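Local coordinates for protein polycyclic ketone monooxygenase (Myceliophthora thermophila, PDB 5MQ6) that uses a bound FAD and NADPH to insert one oxygen atom beside a ketone carbonyl, giving esters or lactones, with particular activity on polycyclic ketones, at residues W419-P427 / S592-I601; T301-G309 / H395-T403. One frame throughout, in Å; residues are numbered along the deposited sequence.

Contact 1: residues W419-P427 / S592-I601; sequences WYPTWCKRP and SVTGCTPGYI. With NDP (NADPH dihydro-nicotinamide-adenine-dinucleotide phosphate), chain C.
Lys425 reaches toward the 592-601 loop and joins protein to cofactor: NZ donates to Pro598 O at 2.9 Å, in the carbonyl plane on a lone pair, and to phosphate oxygen O3X of NADPH at 2.8 Å. A bend at chi2 (-71°) turns the chain so that NZ meets both, while a water bridges NZ to Tyr600 N. Farther along the cofactor, Tyr600 OH shares a 2.6 Å hydrogen bond with ribose hydroxyl O3D, which lies in the ring plane at its edge; Arg426 CB packs against the same OH, its guanidinium salt-bridged to Asp133. Behind this shell the Cys424-Cys596 disulfide staples the two loops (chi3 -80°). Beside it, Trp423 NE1 donates to Ser592 O in a bent 2.9 Å bond (141°) from above the carbonyl plane, and Cys596 SG sits obliquely against the indole, 3.6 Å from NE1. Pro421 CB covers one face of that ring. An alanine in place of Trp423 would probably leave Ser592 O without this donor and open a gap beside the disulfide. A disulfide next to Lys425 in sequence ties the loops together, while polar links gather on its ammonium, whose charge is likely to be matched by the phosphate it contacts.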
loop_
_atom_site.group_PDB
_atom_site.type_symbol
_atom_site.label_atom_id
_atom_site.label_comp_id
_atom_site.label_asym_id
_atom_site.label_seq_id
_atom_site.Cartn_x
_atom_site.Cartn_y
_atom_site.Cartn_z
ATOM N N TRP A 419 11.928 17.633 -8.271
ATOM C CA TRP A 419 12.094 18.815 -7.465
ATOM C C TRP A 419 11.024 18.905 -6.387
ATOM O O TRP A 419 10.169 19.775 -6.398
ATOM C CB TRP A 419 11.984 20.051 -8.342
ATOM C CG TRP A 419 13.046 20.113 -9.326
ATOM C CD1 TRP A 419 12.957 19.697 -10.613
ATOM C CD2 TRP A 419 14.393 20.566 -9.135
ATOM N NE1 TRP A 419 14.151 19.867 -11.260
ATOM C CE2 TRP A 419 15.072 20.378 -10.375
ATOM C CE3 TRP A 419 15.082 21.126 -8.067
ATOM C CZ2 TRP A 419 16.407 20.796 -10.598
ATOM C CZ3 TRP A 419 16.443 21.515 -8.277
ATOM C CH2 TRP A 419 17.084 21.342 -9.527
ATOM N N TYR A 420 11.109 18.011 -5.453
ATOM C CA TYR A 420 10.246 18.020 -4.294
ATOM C C TYR A 420 10.977 17.304 -3.171
ATOM O O TYR A 420 11.818 16.475 -3.456
ATOM C CB TYR A 420 8.919 17.283 -4.549
ATOM C CG TYR A 420 9.020 15.977 -5.253
ATOM C CD1 TYR A 420 9.400 14.797 -4.591
ATOM C CD2 TYR A 420 8.727 15.886 -6.595
ATOM C CE1 TYR A 420 9.471 13.573 -5.267
ATOM C CE2 TYR A 420 8.774 14.689 -7.271
ATOM C CZ TYR A 420 9.156 13.563 -6.603
ATOM O OH TYR A 420 9.268 12.464 -7.314
ATOM N N PRO A 421 10.605 17.565 -1.906
ATOM C CA PRO A 421 11.218 16.813 -0.808
ATOM C C PRO A 421 11.002 15.286 -0.928
ATOM O O PRO A 421 9.973 14.840 -1.418
ATOM C CB PRO A 421 10.482 17.321 0.408
ATOM C CG PRO A 421 9.883 18.620 0.014
ATOM C CD PRO A 421 9.625 18.547 -1.446
ATOM N N THR A 422 11.987 14.523 -0.501
ATOM C CA THR A 422 11.973 13.078 -0.555
ATOM C C THR A 422 10.652 12.505 0.026
ATOM O O THR A 422 10.111 11.550 -0.495
ATOM C CB THR A 422 13.163 12.474 0.248
ATOM O OG1 THR A 422 14.440 13.060 -0.156
ATOM C CG2 THR A 422 13.232 10.982 0.035
ATOM N N TRP A 423 10.177 13.076 1.130
ATOM C CA TRP A 423 8.955 12.597 1.728
ATOM C C TRP A 423 7.608 12.755 0.929
ATOM O O TRP A 423 6.632 12.188 1.369
ATOM C CB TRP A 423 8.828 13.174 3.126
ATOM C CG TRP A 423 8.521 14.650 3.188
ATOM C CD1 TRP A 423 7.315 15.242 2.970
ATOM C CD2 TRP A 423 9.443 15.712 3.479
ATOM N NE1 TRP A 423 7.418 16.583 3.156
ATOM C CE2 TRP A 423 8.705 16.908 3.469
ATOM C CE3 TRP A 423 10.807 15.753 3.811
ATOM C CZ2 TRP A 423 9.276 18.156 3.732
ATOM C CZ3 TRP A 423 11.402 17.009 4.070
ATOM C CH2 TRP A 423 10.617 18.197 4.049
ATOM N N CYS A 424 7.549 13.497 -0.184
ATOM C CA CYS A 424 6.292 13.772 -0.883
ATOM C C CYS A 424 5.785 12.657 -1.803
ATOM O O CYS A 424 4.639 12.697 -2.214
ATOM C CB CYS A 424 6.414 15.043 -1.742
ATOM S SG CYS A 424 6.603 16.561 -0.802
ATOM N N LYS A 425 6.644 11.708 -2.161
ATOM C CA LYS A 425 6.302 10.563 -2.963
ATOM C C LYS A 425 7.070 9.399 -2.454
ATOM O O LYS A 425 8.111 9.557 -1.788
ATOM C CB LYS A 425 6.749 10.706 -4.428
ATOM C CG LYS A 425 6.275 11.927 -5.158
ATOM C CD LYS A 425 4.779 11.924 -5.478
ATOM C CE LYS A 425 4.435 12.714 -6.756
ATOM N NZ LYS A 425 3.066 12.363 -7.241
ATOM N N ARG A 426 6.640 8.219 -2.866
ATOM C CA ARG A 426 7.403 7.021 -2.492
ATOM C C ARG A 426 8.778 7.048 -3.210
ATOM O O ARG A 426 8.880 7.344 -4.396
ATOM C CB ARG A 426 6.683 5.671 -2.676
ATOM C CG ARG A 426 7.296 4.649 -1.684
ATOM C CD ARG A 426 6.574 3.354 -1.636
ATOM N NE ARG A 426 7.321 2.189 -1.169
ATOM C CZ ARG A 426 7.231 1.668 0.075
ATOM N NH1 ARG A 426 6.540 2.256 1.057
ATOM N NH2 ARG A 426 7.863 0.557 0.388
ATOM N N PRO A 427 9.852 6.865 -2.463
ATOM C CA PRO A 427 11.129 6.795 -3.192
ATOM C C PRO A 427 11.182 5.488 -4.010
ATOM O O PRO A 427 10.507 4.506 -3.643
ATOM C CB PRO A 427 12.184 6.778 -2.068
ATOM C CG PRO A 427 11.437 6.588 -0.789
ATOM C CD PRO A 427 10.037 7.038 -1.017
ATOM N N SER A 592 4.474 19.075 7.593
ATOM C CA SER A 592 5.416 18.607 6.594
ATOM C C SER A 592 4.815 18.345 5.222
ATOM O O SER A 592 5.476 18.465 4.234
ATOM C CB SER A 592 6.106 17.344 7.064
ATOM O OG SER A 592 5.190 16.257 7.093
ATOM N N VAL A 593 3.550 18.003 5.151
ATOM C CA VAL A 593 2.949 17.605 3.912
ATOM C C VAL A 593 2.402 18.816 3.107
ATOM O O VAL A 593 2.155 18.704 1.934
ATOM C CB VAL A 593 1.958 16.494 4.269
ATOM C CG1 VAL A 593 0.630 16.594 3.587
ATOM C CG2 VAL A 593 2.652 15.154 4.049
ATOM N N THR A 594 2.294 19.976 3.731
ATOM C CA THR A 594 1.812 21.186 3.074
ATOM C C THR A 594 2.448 21.538 1.800
ATOM O O THR A 594 1.755 21.874 0.861
ATOM C CB THR A 594 2.123 22.373 3.959
ATOM O OG1 THR A 594 1.513 22.108 5.215
ATOM C CG2 THR A 594 1.571 23.659 3.371
ATOM N N GLY A 595 3.765 21.497 1.775
ATOM C CA GLY A 595 4.492 21.943 0.612
ATOM C C GLY A 595 4.608 20.890 -0.469
ATOM O O GLY A 595 5.194 21.159 -1.492
ATOM N N CYS A 596 4.051 19.696 -0.261
ATOM C CA CYS A 596 4.171 18.642 -1.259
ATOM C C CYS A 596 3.489 18.886 -2.618
ATOM O O CYS A 596 2.332 19.290 -2.656
ATOM C CB CYS A 596 3.700 17.290 -0.661
ATOM S SG CYS A 596 4.960 16.680 0.502
ATOM N N THR A 597 4.229 18.620 -3.720
ATOM C CA THR A 597 3.623 18.311 -5.014
ATOM C C THR A 597 2.532 17.297 -4.753
ATOM O O THR A 597 2.760 16.346 -3.951
ATOM C CB THR A 597 4.460 17.459 -5.998
ATOM O OG1 THR A 597 5.489 16.750 -5.306
ATOM C CG2 THR A 597 4.921 18.234 -7.096
ATOM N N PRO A 598 1.409 17.424 -5.509
ATOM C CA PRO A 598 0.296 16.468 -5.384
ATOM C C PRO A 598 0.760 15.036 -5.647
ATOM O O PRO A 598 1.757 14.787 -6.347
ATOM C CB PRO A 598 -0.750 16.954 -6.410
ATOM C CG PRO A 598 -0.089 18.013 -7.245
ATOM C CD PRO A 598 1.235 18.380 -6.639
ATOM N N GLY A 599 0.052 14.105 -5.026
ATOM C CA GLY A 599 0.365 12.682 -5.119
ATOM C C GLY A 599 -0.591 11.988 -4.180
ATOM O O GLY A 599 -1.371 12.673 -3.479
ATOM N N TYR A 600 -0.545 10.657 -4.117
ATOM C CA TYR A 600 -1.479 9.978 -3.210
ATOM C C TYR A 600 -1.345 10.412 -1.692
ATOM O O TYR A 600 -2.374 10.393 -0.956
ATOM C CB TYR A 600 -1.540 8.447 -3.461
ATOM C CG TYR A 600 -0.286 7.635 -3.271
ATOM C CD1 TYR A 600 0.241 7.428 -1.989
ATOM C CD2 TYR A 600 0.341 7.005 -4.354
ATOM C CE1 TYR A 600 1.378 6.660 -1.787
ATOM C CE2 TYR A 600 1.478 6.228 -4.161
ATOM C CZ TYR A 600 1.987 6.066 -2.869
ATOM O OH TYR A 600 3.064 5.295 -2.630
ATOM N N ILE A 601 -0.146 10.883 -1.265
ATOM C CA ILE A 601 0.083 11.315 0.165
ATOM C C ILE A 601 -0.537 12.726 0.547
ATOM O O ILE A 601 -0.722 13.046 1.727
ATOM C CB ILE A 601 1.558 11.028 0.738
ATOM C CG1 ILE A 601 2.282 12.277 1.281
ATOM C CG2 ILE A 601 2.454 10.183 -0.197
ATOM C CD1 ILE A 601 2.602 13.340 0.270
HETATM P PA NDP C . 1.711 5.652 -8.796
HETATM O O1A NDP C . 0.303 6.196 -8.370
HETATM O O2A NDP C . 2.921 5.716 -7.898
HETATM O O5B NDP C . 2.023 6.282 -10.240
HETATM C C5B NDP C . 1.020 6.586 -11.188
HETATM C C4B NDP C . 1.753 7.407 -12.229
HETATM O O4B NDP C . 0.829 7.822 -13.269
HETATM C C3B NDP C . 2.381 8.661 -11.613
HETATM O O3B NDP C . 3.748 8.766 -12.052
HETATM C C2B NDP C . 1.445 9.729 -12.137
HETATM O O2B NDP C . 2.029 11.062 -12.197
HETATM C C1B NDP C . 1.049 9.182 -13.490
HETATM N N9A NDP C . -0.153 9.852 -13.990
HETATM C C8A NDP C . -1.364 10.013 -13.363
HETATM N N7A NDP C . -2.215 10.720 -14.132
HETATM C C5A NDP C . -1.498 11.001 -15.250
HETATM C C6A NDP C . -1.777 11.752 -16.467
HETATM N N6A NDP C . -2.979 12.301 -16.594
HETATM N N1A NDP C . -0.799 11.835 -17.393
HETATM C C2A NDP C . 0.443 11.272 -17.248
HETATM N N3A NDP C . 0.802 10.578 -16.155
HETATM C C4A NDP C . -0.142 10.439 -15.160
HETATM O O3 NDP C . 1.599 4.106 -9.172
HETATM P PN NDP C . 2.730 2.915 -9.241
HETATM O O1N NDP C . 1.942 1.659 -9.732
HETATM O O2N NDP C . 3.928 3.329 -10.066
HETATM O O5D NDP C . 3.219 2.707 -7.712
HETATM C C5D NDP C . 2.191 2.509 -6.683
HETATM C C4D NDP C . 2.794 1.988 -5.391
HETATM O O4D NDP C . 3.245 0.624 -5.551
HETATM C C3D NDP C . 4.112 2.711 -5.101
HETATM O O3D NDP C . 4.020 4.143 -4.749
HETATM C C2D NDP C . 4.819 1.714 -4.159
HETATM O O2D NDP C . 4.261 1.776 -2.806
HETATM C C1D NDP C . 4.561 0.405 -4.905
HETATM P P2B NDP C . 1.879 12.048 -10.917
HETATM O O1X NDP C . 0.404 11.929 -10.509
HETATM O O2X NDP C . 2.133 13.466 -11.382
HETATM O O3X NDP C . 2.959 11.633 -9.908
HETATM O O HOH W 1 1.358 9.913 -6.185
#

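Contact 2: residues T301-G309 / H395-T403; sequences TPSGVWWRG and HAEQVRART. With NDP (NADPH dihydro-nicotinamide-adenine-dinucleotide phosphate), chain C.
Val305 O is gripped twice: Arg402 NH2 donates to it at 3.3 Å along a nearly straight N-H line (172°), and a water gives it a 2.7 Å bond while also donating to Val399 O. The arginine comes from above the carbonyl plane, yet the oxygen lies in the guanidinium plane. One guanidinium face rests on the Trp306-Trp307 peptide, with NH1 3.6 Å from Trp307 CA, and Ser430 O takes a further bond from NH2. A second water links Ser303 O and Val305 N to Thr403 OG1, which extends the wet seam between strand 305-306 and helix 378-406.

Next to this seam stands an aromatic cluster. His395 points its edge at the face of Trp306 in a T-shaped pair (planes at 84°), CE1 coming within 3.4 Å of CE2. Trp307 CD1 lies against the opposite indole face, and Glu358 accepts from both indole nitrogens. With Trp306 CG anti to the backbone N (chi1 -160°), the indole reaches across to the helix, where Gln398 CB meets CH2 at 3.6 Å. Val399 divides its branches: CG1 packs on Val305 N and Gly304 CA, whereas CG2 lies over a face of the His395 imidazole and touches Trp306 CE3.

At the start of the 301-309 segment, Thr301 OG1 donates to phosphate oxygen O2X of NADPH at 2.6 Å. The chemistry implies division of labour: arginine, waters and the T-shaped His395-Trp306 pair fasten this chain to the helix, while its first residue reads the 2'-phosphate, the group that distinguishes NADPH from NADH.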
loop_
_atom_site.group_PDB
_atom_site.type_symbol
_atom_site.label_atom_id
_atom_site.label_comp_id
_atom_site.label_asym_id
_atom_site.label_seq_id
_atom_site.Cartn_x
_atom_site.Cartn_y
_atom_site.Cartn_z
ATOM N N THR A 301 4.902 13.700 -13.505
ATOM C CA THR A 301 5.898 14.030 -12.451
ATOM C C THR A 301 6.999 12.986 -12.378
ATOM O O THR A 301 6.750 11.816 -12.118
ATOM C CB THR A 301 5.262 14.202 -11.067
ATOM O OG1 THR A 301 4.177 15.103 -11.185
ATOM C CG2 THR A 301 6.214 14.858 -10.045
ATOM N N PRO A 302 8.250 13.409 -12.583
ATOM C CA PRO A 302 9.310 12.441 -12.483
ATOM C C PRO A 302 9.439 11.834 -11.062
ATOM O O PRO A 302 9.129 12.492 -10.107
ATOM C CB PRO A 302 10.550 13.258 -12.819
ATOM C CG PRO A 302 10.202 14.656 -12.421
ATOM C CD PRO A 302 8.753 14.785 -12.751
ATOM N N SER A 303 9.878 10.578 -10.954
ATOM C CA SER A 303 10.355 9.997 -9.667
ATOM C C SER A 303 11.805 10.389 -9.362
ATOM O O SER A 303 12.652 10.586 -10.280
ATOM C CB SER A 303 10.286 8.457 -9.691
ATOM O OG SER A 303 8.932 8.006 -9.490
ATOM N N GLY A 304 12.091 10.516 -8.076
ATOM C CA GLY A 304 13.443 10.510 -7.628
ATOM C C GLY A 304 13.937 9.081 -7.517
ATOM O O GLY A 304 13.533 8.326 -6.666
ATOM N N VAL A 305 14.834 8.746 -8.399
ATOM C CA VAL A 305 15.312 7.439 -8.609
ATOM C C VAL A 305 16.694 7.256 -7.987
ATOM O O VAL A 305 17.700 7.792 -8.465
ATOM C CB VAL A 305 15.330 7.132 -10.111
ATOM C CG1 VAL A 305 15.810 5.684 -10.338
ATOM C CG2 VAL A 305 13.954 7.328 -10.667
ATOM N N TRP A 306 16.729 6.496 -6.920
ATOM C CA TRP A 306 17.994 6.254 -6.193
ATOM C C TRP A 306 18.535 4.887 -6.593
ATOM O O TRP A 306 17.946 4.231 -7.434
ATOM C CB TRP A 306 17.745 6.437 -4.683
ATOM C CG TRP A 306 18.934 6.685 -3.804
ATOM C CD1 TRP A 306 19.172 6.070 -2.626
ATOM C CD2 TRP A 306 20.063 7.585 -4.035
ATOM N NE1 TRP A 306 20.336 6.540 -2.067
ATOM C CE2 TRP A 306 20.902 7.483 -2.886
ATOM C CE3 TRP A 306 20.421 8.490 -5.067
ATOM C CZ2 TRP A 306 22.086 8.219 -2.741
ATOM C CZ3 TRP A 306 21.652 9.176 -4.951
ATOM C CH2 TRP A 306 22.460 9.056 -3.782
ATOM N N TRP A 307 19.656 4.468 -6.030
ATOM C CA TRP A 307 20.307 3.279 -6.445
ATOM C C TRP A 307 19.658 2.070 -5.757
ATOM O O TRP A 307 19.095 2.190 -4.675
ATOM C CB TRP A 307 21.783 3.329 -6.120
ATOM C CG TRP A 307 22.104 3.449 -4.610
ATOM C CD1 TRP A 307 22.206 4.587 -3.909
ATOM C CD2 TRP A 307 22.388 2.395 -3.703
ATOM N NE1 TRP A 307 22.522 4.326 -2.602
ATOM C CE2 TRP A 307 22.654 2.988 -2.439
ATOM C CE3 TRP A 307 22.466 1.000 -3.825
ATOM C CZ2 TRP A 307 22.956 2.246 -1.317
ATOM C CZ3 TRP A 307 22.793 0.264 -2.727
ATOM C CH2 TRP A 307 23.027 0.867 -1.483
ATOM N N ARG A 308 19.720 0.918 -6.442
ATOM C CA ARG A 308 19.164 -0.341 -5.913
ATOM C C ARG A 308 20.172 -1.289 -5.291
ATOM O O ARG A 308 19.967 -1.782 -4.149
ATOM C CB ARG A 308 18.399 -1.060 -7.005
ATOM C CG ARG A 308 17.794 -2.429 -6.659
ATOM C CD ARG A 308 16.561 -2.245 -5.825
ATOM N NE ARG A 308 16.875 -1.650 -4.496
ATOM C CZ ARG A 308 15.929 -1.317 -3.583
ATOM N NH1 ARG A 308 14.613 -1.535 -3.804
ATOM N NH2 ARG A 308 16.297 -0.803 -2.416
ATOM N N GLY A 309 21.233 -1.644 -6.025
ATOM C CA GLY A 309 22.137 -2.608 -5.483
ATOM C C GLY A 309 21.639 -4.025 -5.200
ATOM O O GLY A 309 21.883 -4.618 -4.125
ATOM N N HIS A 395 20.427 14.491 0.704
ATOM C CA HIS A 395 20.033 13.357 -0.102
ATOM C C HIS A 395 19.358 13.815 -1.402
ATOM O O HIS A 395 19.613 13.284 -2.500
ATOM C CB HIS A 395 19.072 12.451 0.628
ATOM C CG HIS A 395 18.526 11.344 -0.232
ATOM N ND1 HIS A 395 19.294 10.310 -0.708
ATOM C CD2 HIS A 395 17.284 11.121 -0.715
ATOM C CE1 HIS A 395 18.550 9.483 -1.414
ATOM N NE2 HIS A 395 17.329 9.947 -1.428
ATOM N N ALA A 396 18.487 14.807 -1.298
ATOM C CA ALA A 396 17.752 15.275 -2.452
ATOM C C ALA A 396 18.685 15.776 -3.561
ATOM O O ALA A 396 18.447 15.504 -4.721
ATOM C CB ALA A 396 16.823 16.375 -2.023
ATOM N N GLU A 397 19.736 16.510 -3.183
ATOM C CA GLU A 397 20.701 16.996 -4.170
ATOM C C GLU A 397 21.464 15.809 -4.767
ATOM O O GLU A 397 21.732 15.834 -5.947
ATOM C CB GLU A 397 21.672 17.981 -3.577
ATOM C CG GLU A 397 21.026 19.257 -3.119
ATOM C CD GLU A 397 20.969 20.384 -4.182
ATOM O OE1 GLU A 397 19.877 20.465 -4.865
ATOM O OE2 GLU A 397 21.994 21.193 -4.290
ATOM N N GLN A 398 21.813 14.794 -3.972
ATOM C CA GLN A 398 22.425 13.588 -4.560
ATOM C C GLN A 398 21.546 12.874 -5.551
ATOM O O GLN A 398 22.037 12.356 -6.516
ATOM C CB GLN A 398 22.896 12.597 -3.528
ATOM C CG GLN A 398 24.028 13.273 -2.700
ATOM C CD GLN A 398 24.871 12.280 -1.969
ATOM O OE1 GLN A 398 24.420 11.182 -1.654
ATOM N NE2 GLN A 398 26.137 12.628 -1.754
ATOM N N VAL A 399 20.258 12.815 -5.315
ATOM C CA VAL A 399 19.387 12.130 -6.264
ATOM C C VAL A 399 19.410 12.829 -7.624
ATOM O O VAL A 399 19.493 12.175 -8.643
ATOM C CB VAL A 399 17.954 12.047 -5.767
ATOM C CG1 VAL A 399 17.046 11.281 -6.780
ATOM C CG2 VAL A 399 17.886 11.338 -4.417
ATOM N N ARG A 400 19.316 14.155 -7.628
ATOM C CA ARG A 400 19.358 14.936 -8.884
ATOM C C ARG A 400 20.685 14.835 -9.607
ATOM O O ARG A 400 20.749 14.783 -10.851
ATOM C CB ARG A 400 19.082 16.389 -8.603
ATOM C CG ARG A 400 17.610 16.814 -8.340
ATOM C CD ARG A 400 17.628 18.248 -7.704
ATOM N NE ARG A 400 16.596 18.172 -6.809
ATOM C CZ ARG A 400 16.455 18.490 -5.551
ATOM N NH1 ARG A 400 17.286 19.196 -4.763
ATOM N NH2 ARG A 400 15.302 18.075 -5.106
ATOM N N ALA A 401 21.740 14.805 -8.820
ATOM C CA ALA A 401 23.091 14.677 -9.380
ATOM C C ALA A 401 23.313 13.311 -10.007
ATOM O O ALA A 401 23.988 13.195 -11.054
ATOM C CB ALA A 401 24.084 14.869 -8.257
ATOM N N ARG A 402 22.771 12.276 -9.356
ATOM C CA ARG A 402 22.857 10.931 -9.875
ATOM C C ARG A 402 22.194 10.920 -11.250
ATOM O O ARG A 402 22.725 10.355 -12.239
ATOM C CB ARG A 402 22.182 9.884 -8.940
ATOM C CG ARG A 402 22.303 8.508 -9.517
ATOM C CD ARG A 402 22.350 7.293 -8.583
ATOM N NE ARG A 402 21.164 6.669 -8.856
ATOM C CZ ARG A 402 20.862 5.529 -9.425
ATOM N NH1 ARG A 402 21.618 4.495 -9.580
ATOM N NH2 ARG A 402 19.607 5.416 -9.633
ATOM N N THR A 403 21.050 11.561 -11.338
ATOM C CA THR A 403 20.290 11.615 -12.593
ATOM C C THR A 403 21.101 12.371 -13.619
ATOM O O THR A 403 21.256 11.922 -14.741
ATOM C CB THR A 403 18.915 12.307 -12.359
ATOM O OG1 THR A 403 18.111 11.472 -11.514
ATOM C CG2 THR A 403 18.166 12.553 -13.618
HETATM P PA NDP C . 1.711 5.652 -8.796
HETATM O O1A NDP C . 0.303 6.196 -8.370
HETATM O O2A NDP C . 2.921 5.716 -7.898
HETATM O O5B NDP C . 2.023 6.282 -10.240
HETATM C C5B NDP C . 1.020 6.586 -11.188
HETATM C C4B NDP C . 1.753 7.407 -12.229
HETATM O O4B NDP C . 0.829 7.822 -13.269
HETATM C C3B NDP C . 2.381 8.661 -11.613
HETATM O O3B NDP C . 3.748 8.766 -12.052
HETATM C C2B NDP C . 1.445 9.729 -12.137
HETATM O O2B NDP C . 2.029 11.062 -12.197
HETATM C C1B NDP C . 1.049 9.182 -13.490
HETATM N N9A NDP C . -0.153 9.852 -13.990
HETATM C C8A NDP C . -1.364 10.013 -13.363
HETATM N N7A NDP C . -2.215 10.720 -14.132
HETATM C C5A NDP C . -1.498 11.001 -15.250
HETATM C C6A NDP C . -1.777 11.752 -16.467
HETATM N N6A NDP C . -2.979 12.301 -16.594
HETATM N N1A NDP C . -0.799 11.835 -17.393
HETATM C C2A NDP C . 0.443 11.272 -17.248
HETATM N N3A NDP C . 0.802 10.578 -16.155
HETATM C C4A NDP C . -0.142 10.439 -15.160
HETATM O O3 NDP C . 1.599 4.106 -9.172
HETATM P PN NDP C . 2.730 2.915 -9.241
HETATM O O1N NDP C . 1.942 1.659 -9.732
HETATM O O2N NDP C . 3.928 3.329 -10.066
HETATM O O5D NDP C . 3.219 2.707 -7.712
HETATM C C5D NDP C . 2.191 2.509 -6.683
HETATM C C4D NDP C . 2.794 1.988 -5.391
HETATM O O4D NDP C . 3.245 0.624 -5.551
HETATM C C3D NDP C . 4.112 2.711 -5.101
HETATM O O3D NDP C . 4.020 4.143 -4.749
HETATM C C2D NDP C . 4.819 1.714 -4.159
HETATM O O2D NDP C . 4.261 1.776 -2.806
HETATM C C1D NDP C . 4.561 0.405 -4.905
HETATM P P2B NDP C . 1.879 12.048 -10.917
HETATM O O1X NDP C . 0.404 11.929 -10.509
HETATM O O2X NDP C . 2.133 13.466 -11.382
HETATM O O3X NDP C . 2.959 11.633 -9.908
HETATM O O HOH W 2 15.584 11.064 -10.596
HETATM O O HOH W 3 18.849 9.798 -9.954
#

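In the fold
Both contacts border NADPH on the same side of the chain's centre, their own centres about 14 Å apart, and together they illustrate how distant pieces of sequence build one cofactor wall. They come in series: 301-309, just after strand 294-299 of the five-stranded parallel sheet, closes on helix 378-406 before contact 1 opens at 419-427 and waits for 592-601. The two also touch directly. Tyr420 OH makes a probable hydrogen bond to Pro302 O, and Thr422 packs on His395. Strand 305-306 of contact 2 pairs in parallel with strand 428-429, which directly follows 419-427. Thr301 and Lys425, one from each contact, meet at the same 2'-phosphate.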